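Local coordinates for protein catalase (Corynebacterium glutamicum, PDB 4B7G) that probably breaks down hydrogen peroxide to water and oxygen at a heme centre, at residues B[65-70]-B[322-327]; B[70-75]-B[116-121]. All coordinates share one frame; numbering follows the deposited sequence.

Overall arrangement
The two contacts run on from one another through H70, which belongs to both, and their centres lie about 12 Å apart. Contact 1 joins 65-70 to the end of helix 319-324 at the propionate edge of the heme. Contact 2 joins the next residues, 70-75, to the loop 116-121 and leads away from the heme. Two places pack them together: E66 CD meets A71 CB at 3.4 Å, and I323 CD1 meets G75 CA at 3.8 Å. Contact 1 binds a propionate through R67. H70, at the junction, faces the porphyrin on the side where water 3 sits on the iron. Both contacts are buried, and each reaches the second subunit.

Contact 1 of 2, residues B[65-70]-B[322-327]; sequences PERIPH and QIEQIA. Unlike the reference sequence in segment 322-327: I326 (reference Leu). With HEM (protoporphyrin IX containing Fe), chain J.
The backbone O of E324 takes two N-H groups from the guanidinium of R67 and a third bond from R359. The NH1 bond is the stronger of the R67 pair, 3.0 Å from R67 NH1 to E324 O. It meets the carbonyl with a C=O...N angle of 123°, and the oxygen lies somewhat out of the guanidinium plane. The bond from R67 NH2 to E324 O is weak, as is the one from R67 NH2 to I323 O at 3.1 Å. R67 NE turns the other way, to heme propionate O1D at 2.9 Å. The R67 chain is extended from CG to NE, and this carries its charged end from the loop to the propionate and the two carbonyls. These bonds should fix the rotation of the guanidinium. E324 CG lies anti to the backbone N (chi1 -177°), and a bend at chi2 brings the carboxylate alongside R67. A long salt bridge follows, 3.5 Å from R67 NH1 to E324 OE2, with the two planes perpendicular. Water 2 links OE2 to R67 N and NH1; water 1 links it to P65 O. E66 turns away to Q114. The loop 65-70, between helix 50-59 and strand 73-82, thus meets the end of helix 319-324. Helix 343-359 supplies R359 and packs Y358 on P65, while strand 100-108 lies against I323 and I326.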
loop_
_atom_site.group_PDB
_atom_site.type_symbol
_atom_site.label_atom_id
_atom_site.label_comp_id
_atom_site.label_asym_id
_atom_site.label_seq_id
_atom_site.Cartn_x
_atom_site.Cartn_y
_atom_site.Cartn_z
ATOM N N PRO B 65 4.196 -8.553 0.047
ATOM C CA PRO B 65 4.796 -9.064 -1.192
ATOM C C PRO B 65 6.110 -9.796 -0.914
ATOM O O PRO B 65 6.931 -9.301 -0.127
ATOM C CB PRO B 65 5.057 -7.783 -2.007
ATOM C CG PRO B 65 4.011 -6.773 -1.478
ATOM C CD PRO B 65 3.952 -7.096 0.002
ATOM N N GLU B 66 6.311 -10.962 -1.524
ATOM C CA GLU B 66 7.602 -11.647 -1.393
ATOM C C GLU B 66 8.628 -10.951 -2.292
ATOM O O GLU B 66 8.250 -10.217 -3.211
ATOM C CB GLU B 66 7.473 -13.115 -1.809
ATOM C CG GLU B 66 7.292 -13.318 -3.322
ATOM C CD GLU B 66 6.992 -14.756 -3.694
ATOM O OE1 GLU B 66 6.485 -15.510 -2.828
ATOM O OE2 GLU B 66 7.262 -15.133 -4.862
ATOM N N ARG B 67 9.916 -11.187 -2.030
ATOM C CA ARG B 67 10.991 -10.669 -2.875
ATOM C C ARG B 67 10.862 -11.167 -4.304
ATOM O O ARG B 67 10.489 -12.321 -4.538
ATOM C CB ARG B 67 12.357 -11.144 -2.360
ATOM C CG ARG B 67 12.814 -10.583 -1.014
ATOM C CD ARG B 67 13.848 -11.537 -0.375
ATOM N NE ARG B 67 14.448 -10.940 0.814
ATOM C CZ ARG B 67 13.831 -10.871 1.992
ATOM N NH1 ARG B 67 12.608 -11.381 2.139
ATOM N NH2 ARG B 67 14.434 -10.296 3.019
ATOM N N ILE B 68 11.192 -10.304 -5.264
ATOM C CA ILE B 68 11.487 -10.778 -6.614
ATOM C C ILE B 68 12.871 -10.274 -7.025
ATOM O O ILE B 68 13.094 -9.068 -7.077
ATOM C CB ILE B 68 10.406 -10.355 -7.641
ATOM C CG1 ILE B 68 10.819 -10.768 -9.062
ATOM C CG2 ILE B 68 10.120 -8.845 -7.575
ATOM C CD1 ILE B 68 9.787 -10.407 -10.124
ATOM N N PRO B 69 13.828 -11.198 -7.253
ATOM C CA PRO B 69 13.699 -12.644 -7.051
ATOM C C PRO B 69 14.168 -13.032 -5.646
ATOM O O PRO B 69 14.220 -12.145 -4.780
ATOM C CB PRO B 69 14.625 -13.223 -8.136
ATOM C CG PRO B 69 15.617 -12.064 -8.479
ATOM C CD PRO B 69 15.183 -10.843 -7.697
ATOM N N HIS B 70 14.477 -14.313 -5.429
ATOM C CA HIS B 70 14.972 -14.825 -4.144
ATOM C C HIS B 70 13.908 -14.843 -3.039
ATOM O O HIS B 70 14.228 -14.645 -1.865
ATOM C CB HIS B 70 16.190 -14.038 -3.646
ATOM C CG HIS B 70 17.393 -14.125 -4.535
ATOM N ND1 HIS B 70 18.501 -14.884 -4.216
ATOM C CD2 HIS B 70 17.680 -13.525 -5.717
ATOM C CE1 HIS B 70 19.410 -14.757 -5.166
ATOM N NE2 HIS B 70 18.939 -13.931 -6.086
ATOM N N GLN B 322 12.515 -10.694 11.337
ATOM C CA GLN B 322 13.956 -10.463 11.234
ATOM C C GLN B 322 14.576 -10.991 9.946
ATOM O O GLN B 322 15.660 -10.552 9.557
ATOM C CB GLN B 322 14.672 -11.070 12.450
ATOM C CG GLN B 322 14.215 -10.459 13.790
ATOM C CD GLN B 322 14.801 -11.174 14.993
ATOM O OE1 GLN B 322 14.796 -12.402 15.056
ATOM N NE2 GLN B 322 15.297 -10.408 15.963
ATOM N N ILE B 323 13.914 -11.939 9.289
ATOM C CA ILE B 323 14.464 -12.486 8.049
ATOM C C ILE B 323 13.621 -12.068 6.848
ATOM O O ILE B 323 14.152 -11.528 5.864
ATOM C CB ILE B 323 14.619 -14.045 8.093
ATOM C CG1 ILE B 323 15.480 -14.483 9.286
ATOM C CG2 ILE B 323 15.200 -14.580 6.778
ATOM C CD1 ILE B 323 16.953 -14.063 9.201
ATOM N N GLU B 324 12.313 -12.312 6.906
ATOM C CA GLU B 324 11.457 -11.877 5.802
ATOM C C GLU B 324 11.574 -10.360 5.624
ATOM O O GLU B 324 11.660 -9.862 4.495
ATOM C CB GLU B 324 9.996 -12.280 6.032
ATOM C CG GLU B 324 9.059 -11.909 4.862
ATOM C CD GLU B 324 9.407 -12.604 3.540
ATOM O OE1 GLU B 324 9.932 -13.743 3.570
ATOM O OE2 GLU B 324 9.142 -12.008 2.459
ATOM N N GLN B 325 11.633 -9.627 6.738
ATOM C CA GLN B 325 11.679 -8.163 6.659
ATOM C C GLN B 325 13.080 -7.563 6.588
ATOM O O GLN B 325 13.213 -6.332 6.489
ATOM C CB GLN B 325 10.934 -7.524 7.836
ATOM C CG GLN B 325 9.437 -7.753 7.826
ATOM C CD GLN B 325 8.748 -6.974 8.921
ATOM O OE1 GLN B 325 7.677 -6.396 8.712
ATOM N NE2 GLN B 325 9.364 -6.940 10.100
ATOM N N ILE B 326 14.130 -8.384 6.660
ATOM C CA ILE B 326 15.471 -7.813 6.456
ATOM C C ILE B 326 15.543 -7.201 5.062
ATOM O O ILE B 326 14.911 -7.695 4.127
ATOM C CB ILE B 326 16.645 -8.817 6.697
ATOM C CG1 ILE B 326 17.938 -8.044 6.993
ATOM C CG2 ILE B 326 16.863 -9.739 5.491
ATOM C CD1 ILE B 326 19.059 -8.904 7.607
ATOM N N ALA B 327 16.253 -6.085 4.930
ATOM C CA ALA B 327 16.353 -5.448 3.630
ATOM C C ALA B 327 17.822 -5.381 3.237
ATOM O O ALA B 327 18.497 -4.360 3.467
ATOM C CB ALA B 327 15.722 -4.063 3.661
HETATM C CHA HEM J . 17.489 -10.137 -4.399
HETATM C CHB HEM J . 17.848 -7.030 -8.119
HETATM C CHC HEM J . 21.771 -9.453 -9.670
HETATM C CHD HEM J . 22.137 -11.500 -5.298
HETATM C C1A HEM J . 17.241 -9.076 -5.246
HETATM C C2A HEM J . 16.199 -8.079 -5.106
HETATM C C3A HEM J . 16.315 -7.228 -6.136
HETATM C C4A HEM J . 17.417 -7.650 -6.966
HETATM C CMA HEM J . 15.440 -5.992 -6.415
HETATM C CAA HEM J . 15.140 -8.012 -3.975
HETATM C CBA HEM J . 15.715 -7.227 -2.801
HETATM C CGA HEM J . 14.707 -7.065 -1.694
HETATM O O1A HEM J . 15.130 -7.077 -0.500
HETATM O O2A HEM J . 13.485 -6.922 -1.984
HETATM C C1B HEM J . 18.930 -7.428 -8.875
HETATM C C2B HEM J . 19.375 -6.809 -10.110
HETATM C C3B HEM J . 20.449 -7.494 -10.551
HETATM C C4B HEM J . 20.727 -8.549 -9.592
HETATM C CMB HEM J . 18.679 -5.601 -10.782
HETATM C CAB HEM J . 21.333 -7.245 -11.802
HETATM C CBB HEM J . 21.506 -6.039 -12.366
HETATM C C1C HEM J . 22.316 -10.082 -8.567
HETATM C C2C HEM J . 23.696 -10.511 -8.385
HETATM C C3C HEM J . 23.783 -11.090 -7.171
HETATM C C4C HEM J . 22.475 -11.016 -6.543
HETATM C CMC HEM J . 24.807 -10.336 -9.453
HETATM C CAC HEM J . 25.019 -11.677 -6.459
HETATM C CBC HEM J . 26.255 -11.197 -6.655
HETATM C C1D HEM J . 20.909 -11.379 -4.681
HETATM C C2D HEM J . 20.576 -11.978 -3.414
HETATM C C3D HEM J . 19.145 -11.561 -3.125
HETATM C C4D HEM J . 18.727 -10.737 -4.244
HETATM C CMD HEM J . 21.460 -12.861 -2.522
HETATM C CAD HEM J . 18.359 -11.957 -1.873
HETATM C CBD HEM J . 18.880 -11.102 -0.717
HETATM C CGD HEM J . 18.146 -11.617 0.479
HETATM O O1D HEM J . 17.332 -10.844 1.050
HETATM O O2D HEM J . 18.366 -12.809 0.845
HETATM N NA HEM J . 17.971 -8.782 -6.392
HETATM N NB HEM J . 19.776 -8.488 -8.585
HETATM N NC HEM J . 21.603 -10.410 -7.424
HETATM N ND HEM J . 19.801 -10.656 -5.135
HETATM FE FE HEM J . 19.866 -9.426 -6.780
HETATM O O HOH W 1 8.677 -9.289 2.040
HETATM O O HOH W 2 10.690 -13.024 0.397
HETATM O O HOH W 3 19.019 -11.499 -7.828
#

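Contact 2 of 2, residues B[70-75]-B[116-121]; sequences HAKGHG and SPDTWR. With HEM (protoporphyrin IX containing Fe), chain J.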
loop_
_atom_site.group_PDB
_atom_site.type_symbol
_atom_site.label_atom_id
_atom_site.label_comp_id
_atom_site.label_asym_id
_atom_site.label_seq_id
_atom_site.Cartn_x
_atom_site.Cartn_y
_atom_site.Cartn_z
ATOM N N HIS B 70 14.477 -14.313 -5.429
ATOM C CA HIS B 70 14.972 -14.825 -4.144
ATOM C C HIS B 70 13.908 -14.843 -3.039
ATOM O O HIS B 70 14.228 -14.645 -1.865
ATOM C CB HIS B 70 16.190 -14.038 -3.646
ATOM C CG HIS B 70 17.393 -14.125 -4.535
ATOM N ND1 HIS B 70 18.501 -14.884 -4.216
ATOM C CD2 HIS B 70 17.680 -13.525 -5.717
ATOM C CE1 HIS B 70 19.410 -14.757 -5.166
ATOM N NE2 HIS B 70 18.939 -13.931 -6.086
ATOM N N ALA B 71 12.653 -15.086 -3.408
ATOM C CA ALA B 71 11.561 -15.158 -2.432
ATOM C C ALA B 71 11.770 -16.213 -1.336
ATOM O O ALA B 71 11.426 -15.973 -0.168
ATOM C CB ALA B 71 10.237 -15.410 -3.149
ATOM N N LYS B 72 12.310 -17.378 -1.706
ATOM C CA LYS B 72 12.452 -18.483 -0.753
ATOM C C LYS B 72 13.806 -18.435 -0.068
ATOM O O LYS B 72 14.833 -18.749 -0.682
ATOM C CB LYS B 72 12.297 -19.848 -1.444
ATOM C CG LYS B 72 12.335 -21.037 -0.463
ATOM C CD LYS B 72 10.980 -21.207 0.267
ATOM C CE LYS B 72 11.077 -22.195 1.430
ATOM N NZ LYS B 72 11.529 -23.575 1.041
ATOM N N GLY B 73 13.819 -18.074 1.210
ATOM C CA GLY B 73 15.085 -17.934 1.901
ATOM C C GLY B 73 14.971 -18.111 3.394
ATOM O O GLY B 73 13.873 -18.314 3.918
ATOM N N HIS B 74 16.111 -18.022 4.075
ATOM C CA HIS B 74 16.194 -18.261 5.510
ATOM C C HIS B 74 17.554 -17.747 5.948
ATOM O O HIS B 74 18.450 -17.565 5.119
ATOM C CB HIS B 74 16.097 -19.764 5.812
ATOM C CG HIS B 74 17.042 -20.598 5.004
ATOM N ND1 HIS B 74 16.772 -20.977 3.705
ATOM C CD2 HIS B 74 18.265 -21.106 5.295
ATOM C CE1 HIS B 74 17.780 -21.693 3.235
ATOM N NE2 HIS B 74 18.699 -21.787 4.180
ATOM N N GLY B 75 17.730 -17.525 7.242
ATOM C CA GLY B 75 18.973 -16.934 7.691
ATOM C C GLY B 75 19.302 -17.125 9.154
ATOM O O GLY B 75 18.692 -17.942 9.866
ATOM N N SER B 116 8.195 -22.629 -2.211
ATOM C CA SER B 116 8.883 -23.522 -3.158
ATOM C C SER B 116 10.071 -24.237 -2.510
ATOM O O SER B 116 10.679 -23.712 -1.575
ATOM C CB SER B 116 9.338 -22.757 -4.411
ATOM O OG SER B 116 10.333 -21.793 -4.111
ATOM N N PRO B 117 10.397 -25.454 -2.991
ATOM C CA PRO B 117 11.488 -26.244 -2.394
ATOM C C PRO B 117 12.866 -25.577 -2.465
ATOM O O PRO B 117 13.215 -24.942 -3.475
ATOM C CB PRO B 117 11.488 -27.532 -3.230
ATOM C CG PRO B 117 10.066 -27.666 -3.718
ATOM C CD PRO B 117 9.627 -26.230 -3.983
ATOM N N ASP B 118 13.630 -25.730 -1.385
ATOM C CA ASP B 118 14.997 -25.222 -1.283
ATOM C C ASP B 118 15.929 -25.887 -2.292
ATOM O O ASP B 118 16.978 -25.335 -2.636
ATOM C CB ASP B 118 15.578 -25.529 0.109
ATOM C CG ASP B 118 14.975 -24.685 1.219
ATOM O OD1 ASP B 118 14.383 -23.623 0.931
ATOM O OD2 ASP B 118 15.118 -25.073 2.406
ATOM N N THR B 119 15.580 -27.097 -2.723
ATOM C CA THR B 119 16.527 -27.916 -3.483
ATOM C C THR B 119 16.142 -28.100 -4.942
ATOM O O THR B 119 16.559 -29.075 -5.578
ATOM C CB THR B 119 16.773 -29.312 -2.836
ATOM O OG1 THR B 119 15.541 -30.047 -2.781
ATOM C CG2 THR B 119 17.340 -29.159 -1.424
ATOM N N TRP B 120 15.340 -27.175 -5.473
ATOM C CA TRP B 120 15.219 -27.029 -6.921
ATOM C C TRP B 120 16.598 -26.650 -7.427
ATOM O O TRP B 120 17.343 -25.970 -6.715
ATOM C CB TRP B 120 14.262 -25.881 -7.260
ATOM C CG TRP B 120 12.801 -26.255 -7.250
ATOM C CD1 TRP B 120 12.267 -27.482 -6.967
ATOM C CD2 TRP B 120 11.690 -25.391 -7.560
ATOM N NE1 TRP B 120 10.888 -27.433 -7.080
ATOM C CE2 TRP B 120 10.513 -26.164 -7.434
ATOM C CE3 TRP B 120 11.582 -24.040 -7.912
ATOM C CZ2 TRP B 120 9.237 -25.623 -7.655
ATOM C CZ3 TRP B 120 10.314 -23.505 -8.136
ATOM C CH2 TRP B 120 9.158 -24.299 -8.008
ATOM N N ARG B 121 16.963 -27.074 -8.637
ATOM C CA ARG B 121 18.236 -26.620 -9.197
ATOM C C ARG B 121 18.122 -25.119 -9.379
ATOM O O ARG B 121 17.153 -24.640 -9.976
ATOM C CB ARG B 121 18.535 -27.276 -10.552
ATOM C CG ARG B 121 19.845 -26.777 -11.197
ATOM C CD ARG B 121 20.125 -27.493 -12.521
ATOM N NE ARG B 121 20.272 -28.931 -12.303
ATOM C CZ ARG B 121 21.381 -29.501 -11.831
ATOM N NH1 ARG B 121 22.465 -28.769 -11.566
ATOM N NH2 ARG B 121 21.416 -30.814 -11.646
HETATM C CHA HEM J . 17.489 -10.137 -4.399
HETATM C CHB HEM J . 17.848 -7.030 -8.119
HETATM C CHC HEM J . 21.771 -9.453 -9.670
HETATM C CHD HEM J . 22.137 -11.500 -5.298
HETATM C C1A HEM J . 17.241 -9.076 -5.246
HETATM C C2A HEM J . 16.199 -8.079 -5.106
HETATM C C3A HEM J . 16.315 -7.228 -6.136
HETATM C C4A HEM J . 17.417 -7.650 -6.966
HETATM C CMA HEM J . 15.440 -5.992 -6.415
HETATM C CAA HEM J . 15.140 -8.012 -3.975
HETATM C CBA HEM J . 15.715 -7.227 -2.801
HETATM C CGA HEM J . 14.707 -7.065 -1.694
HETATM O O1A HEM J . 15.130 -7.077 -0.500
HETATM O O2A HEM J . 13.485 -6.922 -1.984
HETATM C C1B HEM J . 18.930 -7.428 -8.875
HETATM C C2B HEM J . 19.375 -6.809 -10.110
HETATM C C3B HEM J . 20.449 -7.494 -10.551
HETATM C C4B HEM J . 20.727 -8.549 -9.592
HETATM C CMB HEM J . 18.679 -5.601 -10.782
HETATM C CAB HEM J . 21.333 -7.245 -11.802
HETATM C CBB HEM J . 21.506 -6.039 -12.366
HETATM C C1C HEM J . 22.316 -10.082 -8.567
HETATM C C2C HEM J . 23.696 -10.511 -8.385
HETATM C C3C HEM J . 23.783 -11.090 -7.171
HETATM C C4C HEM J . 22.475 -11.016 -6.543
HETATM C CMC HEM J . 24.807 -10.336 -9.453
HETATM C CAC HEM J . 25.019 -11.677 -6.459
HETATM C CBC HEM J . 26.255 -11.197 -6.655
HETATM C C1D HEM J . 20.909 -11.379 -4.681
HETATM C C2D HEM J . 20.576 -11.978 -3.414
HETATM C C3D HEM J . 19.145 -11.561 -3.125
HETATM C C4D HEM J . 18.727 -10.737 -4.244
HETATM C CMD HEM J . 21.460 -12.861 -2.522
HETATM C CAD HEM J . 18.359 -11.957 -1.873
HETATM C CBD HEM J . 18.880 -11.102 -0.717
HETATM C CGD HEM J . 18.146 -11.617 0.479
HETATM O O1D HEM J . 17.332 -10.844 1.050
HETATM O O2D HEM J . 18.366 -12.809 0.845
HETATM N NA HEM J . 17.971 -8.782 -6.392
HETATM N NB HEM J . 19.776 -8.488 -8.585
HETATM N NC HEM J . 21.603 -10.410 -7.424
HETATM N ND HEM J . 19.801 -10.656 -5.135
HETATM FE FE HEM J . 19.866 -9.426 -6.780
HETATM O O HOH W 4 15.985 -21.480 -0.084
HETATM O O HOH W 5 14.160 -21.602 2.931
HETATM O O HOH W 3 19.019 -11.499 -7.828
#
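K72 and D118 cross at about a right angle, and the lysine amine comes over the flat of the carboxylate. The salt bridge is 2.9 Å from K72 NZ to D118 OD1, with NZ well above the carboxylate plane (59° out of it). K72 CG is anti to the backbone N (chi1 -176°), and bends at chi2 and chi4 curl the chain round the S116 carbonyl. K72 CD comes within 3.1 Å of S116 O, and K72 NZ ends 2.8 Å from the same oxygen in a hydrogen bond. D253 is a further salt-bridge partner of NZ, so this buried amine has three acceptors. D118 OD1 is gripped three times as well. Besides NZ it takes water 4, which also reaches K72 O, and water 5, which lies 2.8 Å from H74 ND1. R256 N holds D118 OD2, and S203 holds H74 NE2. P117 to W120 form a type I turn, and P117 CD lies 3.4 Å above one face of the W120 indole, toward its rim. H70, at the start of 70-75, lays its ring over a pyrrole of the heme, with heme C3D 3.4 Å above the plane of the H70 ring, over its centre. H70 NE2 is 3.0 Å from water 3, which is bound to the heme iron. This matches the distal histidine of heme catalases, which here lies just before strand 73-82 of the antiparallel catalase barrel.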